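PDB 5NV9: Sodium/sialic acid symporter SiaT from Proteus mirabilis, which uses the sodium gradient to take up the sialic acid N-acetylneuraminic acid, importing each molecule together with two sodium ions. Local coordinates for residues G43-W48 / G177-D182; V52-T57 / K271-T276. All coordinates share one frame; numbering follows the deposited sequence.

Contact 1. Residues G43-W48 / G177-D182; sequences GRVPGW and GVIWTD. With NA (sodium ion), chain C.
Trp180 meets Trp48 in an offset edge-to-face (T-shaped) pair, the edge of the Trp180 six-membered ring turned toward the Trp48 face. The six-membered ring centroids lie 5.6 Å apart and the planes stand at 70°. Trp48 CZ2 and CH2 each lie 3.8 Å from Trp180 CZ3, with CZ2 in the Trp180 plane. With chi1 at 74°, Trp48 CG sits between its own backbone N and carbonyl carbon, and this swings the six-membered ring outward from the helix, against Trp180.

The other contacts are apolar packing. Pro46, the N-cap residue of helix 47-58, crosses Trp180 at about a right angle and brings CD to 3.8 Å from Trp180 CZ2. Deeper in, Val45 and Ile179 reach tip to tip, with Val45 CG1 4.0 Å from Ile179 CG2 and Val45 CG2 4.1 Å from Ile179 CD1. Val263, in a loop, touches both residues, and Phe28 lies nearly parallel to Trp180.

Metal binding is kept to a different side of helix 155-203. Asp182 holds sodium through both carboxylate oxygens, OD1 at 2.1 Å and OD2 at 2.3 Å. Ser342 O, Ser345 OG and Ser346 OG complete this site, the position termed Na3.

Across the two segments the contact is therefore wholly apolar: aromatic and branched side chains join the cytoplasmic start of helix 47-58 to helix 155-203, while the carboxylate of Asp182, one turn beyond Val178, is turned to the ion.

Contact 2. Residues V52-T57 / K271-T276; sequences VSVFAT and KRTLIT. With NA (sodium ion), chain B.
Thr276, which meets Val52 across the contact, also straddles the peptide plane of Arg272: its N and OG1 reach Arg272 O from opposite faces, OG1 at 2.7 Å and tilted 30° from the carbonyl plane. Ser53 O is gripped likewise on the facing helix, with Thr57 N on one face and Thr57 OG1, 2.7 Å away, on the other. Each carbonyl thus serves a helical amide and a threonine hydroxyl one turn further on.

Turning OG1 back to the chain leaves the Thr276 methyl for the contact, CG2 anti to the backbone N (OG1 chi1 -59°). This CG2 packs 3.9 Å from Val52 CG2, the two side chains crossing obliquely, and lies 4.0 Å from Val52 N. Farther along, Val54 CG2 rests 4.0 Å from Thr273 CG2, these side chains at about a right angle. Valine and threonine methyls form most of the interface, a small, buried one that lets helices 47-58 and 267-301 come within 6.5 Å between Val52 CA and Thr276 CA.

Ala56 O binds the other sodium at 2.1 Å, in a site completed by Leu59, Ala339, Ser342 and Ser343. Phe55 touches the bound sialic acid and packs on Leu280 and Val281, further along helix 267-301. Helix 47-58 thus lies between helix 267-301, helix 155-203, reached through Asp182 and Ile179, and the sodium-binding serines of helix 328-361.

From the N terminus the chain passes through 43-48 and 52-57, both using helix 47-58, before either partner appears. Contact 1 closes a mostly helical loop of 128 residues at 177-182; contact 2 closes one of 213 residues at 271-276. Because their segments alternate, the two loops cross. Their centres are 10 Å apart, and direct contacts join them: Ser53 OG and Asp182 OD2 are 2.7 Å apart in a hydrogen bond, and Gly47 O has a weak one from Thr273 OG1. Together they tie helix 47-58 of the LeuT fold to helices 155-203 and 267-301, beside both sodium ions.

Contact 1. Residues G43-W48 / G177-D182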
ATOM      1  N   GLY A  43     -15.420  -1.155 -16.942  1.00 34.37           N
ATOM      2  CA  GLY A  43     -15.867   0.247 -16.787  1.00 31.29           C
ATOM      3  C   GLY A  43     -17.079   0.469 -15.895  1.00 31.99           C
ATOM      4  O   GLY A  43     -17.665   1.537 -15.973  1.00 33.88           O
ATOM      5  N   ARG A  44     -17.444  -0.500 -15.029  1.00 30.66           N
ATOM      6  CA  ARG A  44     -18.645  -0.405 -14.146  1.00 30.99           C
ATOM      7  C   ARG A  44     -18.424   0.223 -12.734  1.00 28.42           C
ATOM      8  O   ARG A  44     -19.351   0.292 -11.933  1.00 30.26           O
ATOM      9  CB  ARG A  44     -19.295  -1.778 -13.941  1.00 30.34           C
ATOM     10  CG  ARG A  44     -19.996  -2.346 -15.155  1.00 32.30           C
ATOM     11  CD  ARG A  44     -20.481  -3.760 -14.886  1.00 32.42           C
ATOM     12  NE  ARG A  44     -19.383  -4.707 -14.707  1.00 33.56           N
ATOM     13  CZ  ARG A  44     -18.792  -5.391 -15.678  1.00 34.47           C
ATOM     14  NH1 ARG A  44     -19.182  -5.259 -16.954  1.00 33.83           N
ATOM     15  NH2 ARG A  44     -17.801  -6.228 -15.377  1.00 35.05           N
ATOM     16  N   VAL A  45     -17.220   0.674 -12.406  1.00 24.40           N
ATOM     17  CA  VAL A  45     -16.964   1.188 -11.079  1.00 21.53           C
ATOM     18  C   VAL A  45     -17.157   2.692 -11.055  1.00 22.25           C
ATOM     19  O   VAL A  45     -16.605   3.412 -11.852  1.00 23.42           O
ATOM     20  CB  VAL A  45     -15.575   0.774 -10.649  1.00 20.16           C
ATOM     21  CG1 VAL A  45     -15.250   1.286  -9.255  1.00 18.83           C
ATOM     22  CG2 VAL A  45     -15.513  -0.750 -10.732  1.00 20.09           C
ATOM     23  N   PRO A  46     -17.975   3.191 -10.148  1.00 22.27           N
ATOM     24  CA  PRO A  46     -17.912   4.673 -10.059  1.00 22.83           C
ATOM     25  C   PRO A  46     -16.688   5.203  -9.381  1.00 23.86           C
ATOM     26  O   PRO A  46     -16.012   4.471  -8.596  1.00 24.29           O
ATOM     27  CB  PRO A  46     -19.107   5.037  -9.143  1.00 25.36           C
ATOM     28  CG  PRO A  46     -19.410   3.791  -8.397  1.00 25.31           C
ATOM     29  CD  PRO A  46     -18.942   2.605  -9.219  1.00 23.03           C
ATOM     30  N   GLY A  47     -16.456   6.505  -9.600  1.00 22.43           N
ATOM     31  CA  GLY A  47     -15.309   7.197  -9.086  1.00 21.79           C
ATOM     32  C   GLY A  47     -15.174   7.138  -7.595  1.00 22.31           C
ATOM     33  O   GLY A  47     -14.112   6.820  -7.086  1.00 22.67           O
ATOM     34  N   TRP A  48     -16.239   7.468  -6.875  1.00 21.64           N
ATOM     35  CA  TRP A  48     -16.160   7.459  -5.425  1.00 20.64           C
ATOM     36  C   TRP A  48     -15.710   6.104  -4.921  1.00 20.99           C
ATOM     37  O   TRP A  48     -14.907   6.045  -4.024  1.00 21.15           O
ATOM     38  CB  TRP A  48     -17.465   7.880  -4.779  1.00 21.77           C
ATOM     39  CG  TRP A  48     -18.611   6.858  -4.819  1.00 22.77           C
ATOM     40  CD1 TRP A  48     -19.619   6.788  -5.733  1.00 23.92           C
ATOM     41  CD2 TRP A  48     -18.858   5.836  -3.852  1.00 23.63           C
ATOM     42  NE1 TRP A  48     -20.471   5.726  -5.424  1.00 25.77           N
ATOM     43  CE2 TRP A  48     -20.031   5.139  -4.260  1.00 26.46           C
ATOM     44  CE3 TRP A  48     -18.200   5.439  -2.669  1.00 24.23           C
ATOM     45  CZ2 TRP A  48     -20.554   4.044  -3.542  1.00 26.88           C
ATOM     46  CZ3 TRP A  48     -18.735   4.341  -1.952  1.00 26.48           C
ATOM     47  CH2 TRP A  48     -19.890   3.654  -2.406  1.00 25.64           C
ATOM     48  N   GLY A 177     -15.117  -7.194  -7.156  1.00 17.97           N
ATOM     49  CA  GLY A 177     -15.202  -7.676  -5.821  1.00 21.55           C
ATOM     50  C   GLY A 177     -14.117  -7.209  -4.878  1.00 19.75           C
ATOM     51  O   GLY A 177     -14.362  -7.053  -3.687  1.00 19.66           O
ATOM     52  N   VAL A 178     -12.926  -6.955  -5.424  1.00 18.74           N
ATOM     53  CA  VAL A 178     -11.834  -6.439  -4.661  1.00 17.24           C
ATOM     54  C   VAL A 178     -12.124  -4.970  -4.298  1.00 19.49           C
ATOM     55  O   VAL A 178     -11.860  -4.514  -3.181  1.00 18.64           O
ATOM     56  CB  VAL A 178     -10.524  -6.514  -5.472  1.00 16.16           C
ATOM     57  CG1 VAL A 178      -9.479  -5.736  -4.769  1.00 16.17           C
ATOM     58  CG2 VAL A 178     -10.049  -7.950  -5.575  1.00 16.12           C
ATOM     59  N   ILE A 179     -12.686  -4.236  -5.249  1.00 17.32           N
ATOM     60  CA  ILE A 179     -12.972  -2.830  -5.014  1.00 19.08           C
ATOM     61  C   ILE A 179     -14.148  -2.675  -4.019  1.00 20.00           C
ATOM     62  O   ILE A 179     -14.088  -1.916  -3.046  1.00 21.60           O
ATOM     63  CB  ILE A 179     -13.260  -2.155  -6.323  1.00 17.22           C
ATOM     64  CG1 ILE A 179     -11.933  -1.899  -7.050  1.00 20.42           C
ATOM     65  CG2 ILE A 179     -14.057  -0.857  -6.114  1.00 18.75           C
ATOM     66  CD1 ILE A 179     -12.130  -1.443  -8.493  1.00 19.55           C
ATOM     67  N   TRP A 180     -15.199  -3.429  -4.218  1.00 20.32           N
ATOM     68  CA  TRP A 180     -16.356  -3.282  -3.300  1.00 20.09           C
ATOM     69  C   TRP A 180     -16.118  -3.800  -1.868  1.00 21.20           C
ATOM     70  O   TRP A 180     -16.535  -3.115  -0.927  1.00 25.47           O
ATOM     71  CB  TRP A 180     -17.586  -3.837  -3.933  1.00 20.33           C
ATOM     72  CG  TRP A 180     -18.101  -2.995  -5.069  1.00 20.70           C
ATOM     73  CD1 TRP A 180     -18.148  -3.371  -6.370  1.00 20.64           C
ATOM     74  CD2 TRP A 180     -18.645  -1.660  -5.025  1.00 20.43           C
ATOM     75  NE1 TRP A 180     -18.663  -2.377  -7.136  1.00 21.32           N
ATOM     76  CE2 TRP A 180     -18.982  -1.315  -6.347  1.00 20.53           C
ATOM     77  CE3 TRP A 180     -18.898  -0.745  -4.010  1.00 20.06           C
ATOM     78  CZ2 TRP A 180     -19.538  -0.098  -6.682  1.00 21.61           C
ATOM     79  CZ3 TRP A 180     -19.457   0.450  -4.341  1.00 19.95           C
ATOM     80  CH2 TRP A 180     -19.795   0.759  -5.644  1.00 21.26           C
ATOM     81  N   THR A 181     -15.386  -4.903  -1.689  1.00 20.43           N
ATOM     82  CA  THR A 181     -14.789  -5.204  -0.390  1.00 22.75           C
ATOM     83  C   THR A 181     -13.876  -4.107   0.219  1.00 23.17           C
ATOM     84  O   THR A 181     -13.936  -3.859   1.441  1.00 20.56           O
ATOM     85  CB  THR A 181     -14.028  -6.562  -0.353  1.00 22.38           C
ATOM     86  OG1 THR A 181     -13.001  -6.568  -1.328  1.00 20.39           O
ATOM     87  CG2 THR A 181     -14.987  -7.741  -0.595  1.00 23.74           C
ATOM     88  N   ASP A 182     -13.009  -3.510  -0.620  1.00 24.42           N
ATOM     89  CA  ASP A 182     -12.180  -2.379  -0.232  1.00 22.21           C
ATOM     90  C   ASP A 182     -12.992  -1.196   0.287  1.00 20.61           C
ATOM     91  O   ASP A 182     -12.535  -0.527   1.198  1.00 17.76           O
ATOM     92  CB  ASP A 182     -11.280  -1.804  -1.354  1.00 20.78           C
ATOM     93  CG  ASP A 182     -10.073  -2.641  -1.670  1.00 23.01           C
ATOM     94  OD1 ASP A 182      -9.762  -3.586  -0.929  1.00 19.51           O
ATOM     95  OD2 ASP A 182      -9.409  -2.360  -2.733  1.00 21.08           O
TER
HETATM   96 NA    NA C 502      -8.171  -4.267  -2.204  1.00 38.95          NA

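Contact 2. Residues V52-T57 / K271-T276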
ATOM      1  N   VAL A  52     -12.183   5.288  -2.698  1.00 20.26           N
ATOM      2  CA  VAL A  52     -12.093   4.582  -1.417  1.00 18.78           C
ATOM      3  C   VAL A  52     -11.198   3.311  -1.508  1.00 19.21           C
ATOM      4  O   VAL A  52     -10.502   2.879  -0.549  1.00 20.54           O
ATOM      5  CB  VAL A  52     -13.507   4.190  -0.850  1.00 17.17           C
ATOM      6  CG1 VAL A  52     -13.314   3.529   0.524  1.00 17.20           C
ATOM      7  CG2 VAL A  52     -14.382   5.469  -0.680  1.00 18.36           C
ATOM      8  N   SER A  53     -11.283   2.664  -2.625  1.00 19.74           N
ATOM      9  CA  SER A  53     -10.489   1.457  -2.876  1.00 23.57           C
ATOM     10  C   SER A  53      -8.979   1.775  -2.958  1.00 21.42           C
ATOM     11  O   SER A  53      -8.146   0.943  -2.539  1.00 18.65           O
ATOM     12  CB  SER A  53     -10.935   0.769  -4.196  1.00 24.21           C
ATOM     13  OG  SER A  53     -10.111  -0.367  -4.445  1.00 30.78           O
ATOM     14  N   VAL A  54      -8.654   2.964  -3.477  1.00 19.40           N
ATOM     15  CA  VAL A  54      -7.233   3.408  -3.587  1.00 20.29           C
ATOM     16  C   VAL A  54      -6.722   3.623  -2.162  1.00 19.63           C
ATOM     17  O   VAL A  54      -5.680   3.164  -1.825  1.00 17.33           O
ATOM     18  CB  VAL A  54      -7.067   4.768  -4.348  1.00 19.75           C
ATOM     19  CG1 VAL A  54      -5.684   5.348  -4.111  1.00 20.17           C
ATOM     20  CG2 VAL A  54      -7.313   4.644  -5.827  1.00 21.65           C
ATOM     21  N   PHE A  55      -7.497   4.332  -1.327  1.00 21.39           N
ATOM     22  CA  PHE A  55      -7.130   4.590   0.093  1.00 22.01           C
ATOM     23  C   PHE A  55      -6.935   3.270   0.847  1.00 21.98           C
ATOM     24  O   PHE A  55      -5.946   3.104   1.561  1.00 20.50           O
ATOM     25  CB  PHE A  55      -8.168   5.513   0.770  1.00 22.10           C
ATOM     26  CG  PHE A  55      -7.882   5.837   2.227  1.00 24.29           C
ATOM     27  CD1 PHE A  55      -6.850   6.687   2.560  1.00 21.61           C
ATOM     28  CD2 PHE A  55      -8.689   5.323   3.264  1.00 23.78           C
ATOM     29  CE1 PHE A  55      -6.585   6.996   3.876  1.00 22.77           C
ATOM     30  CE2 PHE A  55      -8.422   5.633   4.582  1.00 21.65           C
ATOM     31  CZ  PHE A  55      -7.378   6.479   4.886  1.00 22.88           C
ATOM     32  N   ALA A  56      -7.857   2.315   0.661  1.00 22.56           N
ATOM     33  CA  ALA A  56      -7.822   1.032   1.404  1.00 21.41           C
ATOM     34  C   ALA A  56      -6.708   0.102   0.891  1.00 20.79           C
ATOM     35  O   ALA A  56      -6.132  -0.632   1.665  1.00 22.58           O
ATOM     36  CB  ALA A  56      -9.159   0.318   1.364  1.00 21.47           C
ATOM     37  N   THR A  57      -6.405   0.175  -0.383  1.00 23.39           N
ATOM     38  CA  THR A  57      -5.248  -0.515  -1.021  1.00 22.15           C
ATOM     39  C   THR A  57      -3.949   0.000  -0.373  1.00 21.16           C
ATOM     40  O   THR A  57      -3.151  -0.786   0.034  1.00 21.29           O
ATOM     41  CB  THR A  57      -5.254  -0.315  -2.574  1.00 20.07           C
ATOM     42  OG1 THR A  57      -6.384  -0.976  -3.166  1.00 19.05           O
ATOM     43  CG2 THR A  57      -3.934  -0.829  -3.311  1.00 18.08           C
ATOM     44  N   LYS A 271     -11.454  11.770 -12.043  1.00 21.14           N
ATOM     45  CA  LYS A 271     -11.238  12.844 -11.082  1.00 23.89           C
ATOM     46  C   LYS A 271     -11.893  12.582  -9.698  1.00 23.23           C
ATOM     47  O   LYS A 271     -11.328  12.872  -8.608  1.00 22.45           O
ATOM     48  CB  LYS A 271     -11.789  14.162 -11.649  1.00 26.26           C
ATOM     49  CG  LYS A 271     -11.092  15.387 -11.134  1.00 30.81           C
ATOM     50  CD  LYS A 271     -11.892  16.678 -11.320  1.00 37.27           C
ATOM     51  CE  LYS A 271     -12.655  16.727 -12.609  1.00 41.06           C
ATOM     52  NZ  LYS A 271     -11.784  16.625 -13.813  1.00 46.96           N
ATOM     53  N   ARG A 272     -13.110  12.072  -9.733  1.00 21.51           N
ATOM     54  CA  ARG A 272     -13.764  11.701  -8.499  1.00 23.53           C
ATOM     55  C   ARG A 272     -12.999  10.654  -7.692  1.00 21.95           C
ATOM     56  O   ARG A 272     -13.019  10.710  -6.451  1.00 23.71           O
ATOM     57  CB  ARG A 272     -15.192  11.237  -8.798  1.00 24.35           C
ATOM     58  CG  ARG A 272     -16.042  12.423  -9.108  1.00 27.01           C
ATOM     59  CD  ARG A 272     -17.380  12.015  -9.684  1.00 31.30           C
ATOM     60  NE  ARG A 272     -18.236  13.187  -9.740  1.00 32.01           N
ATOM     61  CZ  ARG A 272     -19.539  13.178 -10.033  1.00 35.84           C
ATOM     62  NH1 ARG A 272     -20.158  12.035 -10.322  1.00 31.72           N
ATOM     63  NH2 ARG A 272     -20.232  14.324 -10.000  1.00 31.24           N
ATOM     64  N   THR A 273     -12.362   9.697  -8.376  1.00 22.07           N
ATOM     65  CA  THR A 273     -11.490   8.746  -7.703  1.00 22.63           C
ATOM     66  C   THR A 273     -10.375   9.504  -6.927  1.00 21.11           C
ATOM     67  O   THR A 273     -10.142   9.250  -5.724  1.00 19.60           O
ATOM     68  CB  THR A 273     -10.840   7.753  -8.719  1.00 23.45           C
ATOM     69  OG1 THR A 273     -11.832   7.034  -9.432  1.00 24.32           O
ATOM     70  CG2 THR A 273      -9.864   6.770  -8.061  1.00 23.77           C
ATOM     71  N   LEU A 274      -9.666  10.415  -7.591  1.00 22.13           N
ATOM     72  CA  LEU A 274      -8.559  11.103  -6.889  1.00 22.73           C
ATOM     73  C   LEU A 274      -9.108  11.995  -5.833  1.00 22.71           C
ATOM     74  O   LEU A 274      -8.503  12.104  -4.758  1.00 23.78           O
ATOM     75  CB  LEU A 274      -7.607  11.882  -7.809  1.00 23.47           C
ATOM     76  CG  LEU A 274      -7.001  11.111  -8.994  1.00 25.64           C
ATOM     77  CD1 LEU A 274      -6.138  11.967  -9.946  1.00 25.29           C
ATOM     78  CD2 LEU A 274      -6.133   9.988  -8.515  1.00 25.53           C
ATOM     79  N   ILE A 275     -10.267  12.616  -6.077  1.00 23.83           N
ATOM     80  CA  ILE A 275     -10.807  13.568  -5.072  1.00 23.84           C
ATOM     81  C   ILE A 275     -11.265  12.852  -3.782  1.00 23.15           C
ATOM     82  O   ILE A 275     -10.947  13.281  -2.659  1.00 18.32           O
ATOM     83  CB  ILE A 275     -11.944  14.397  -5.645  1.00 25.01           C
ATOM     84  CG1 ILE A 275     -11.343  15.412  -6.611  1.00 27.52           C
ATOM     85  CG2 ILE A 275     -12.733  15.141  -4.555  1.00 26.64           C
ATOM     86  CD1 ILE A 275     -12.298  15.838  -7.693  1.00 30.08           C
ATOM     87  N   THR A 276     -11.938  11.719  -3.962  1.00 22.35           N
ATOM     88  CA  THR A 276     -12.391  10.937  -2.837  1.00 22.28           C
ATOM     89  C   THR A 276     -11.206  10.402  -1.988  1.00 21.87           C
ATOM     90  O   THR A 276     -11.269  10.351  -0.741  1.00 19.03           O
ATOM     91  CB  THR A 276     -13.205   9.747  -3.331  1.00 22.82           C
ATOM     92  OG1 THR A 276     -14.313  10.219  -4.090  1.00 24.93           O
ATOM     93  CG2 THR A 276     -13.714   8.961  -2.179  1.00 22.26           C
TER
HETATM   94 NA    NA B 501      -5.573  -1.894   3.312  1.00 19.19          NA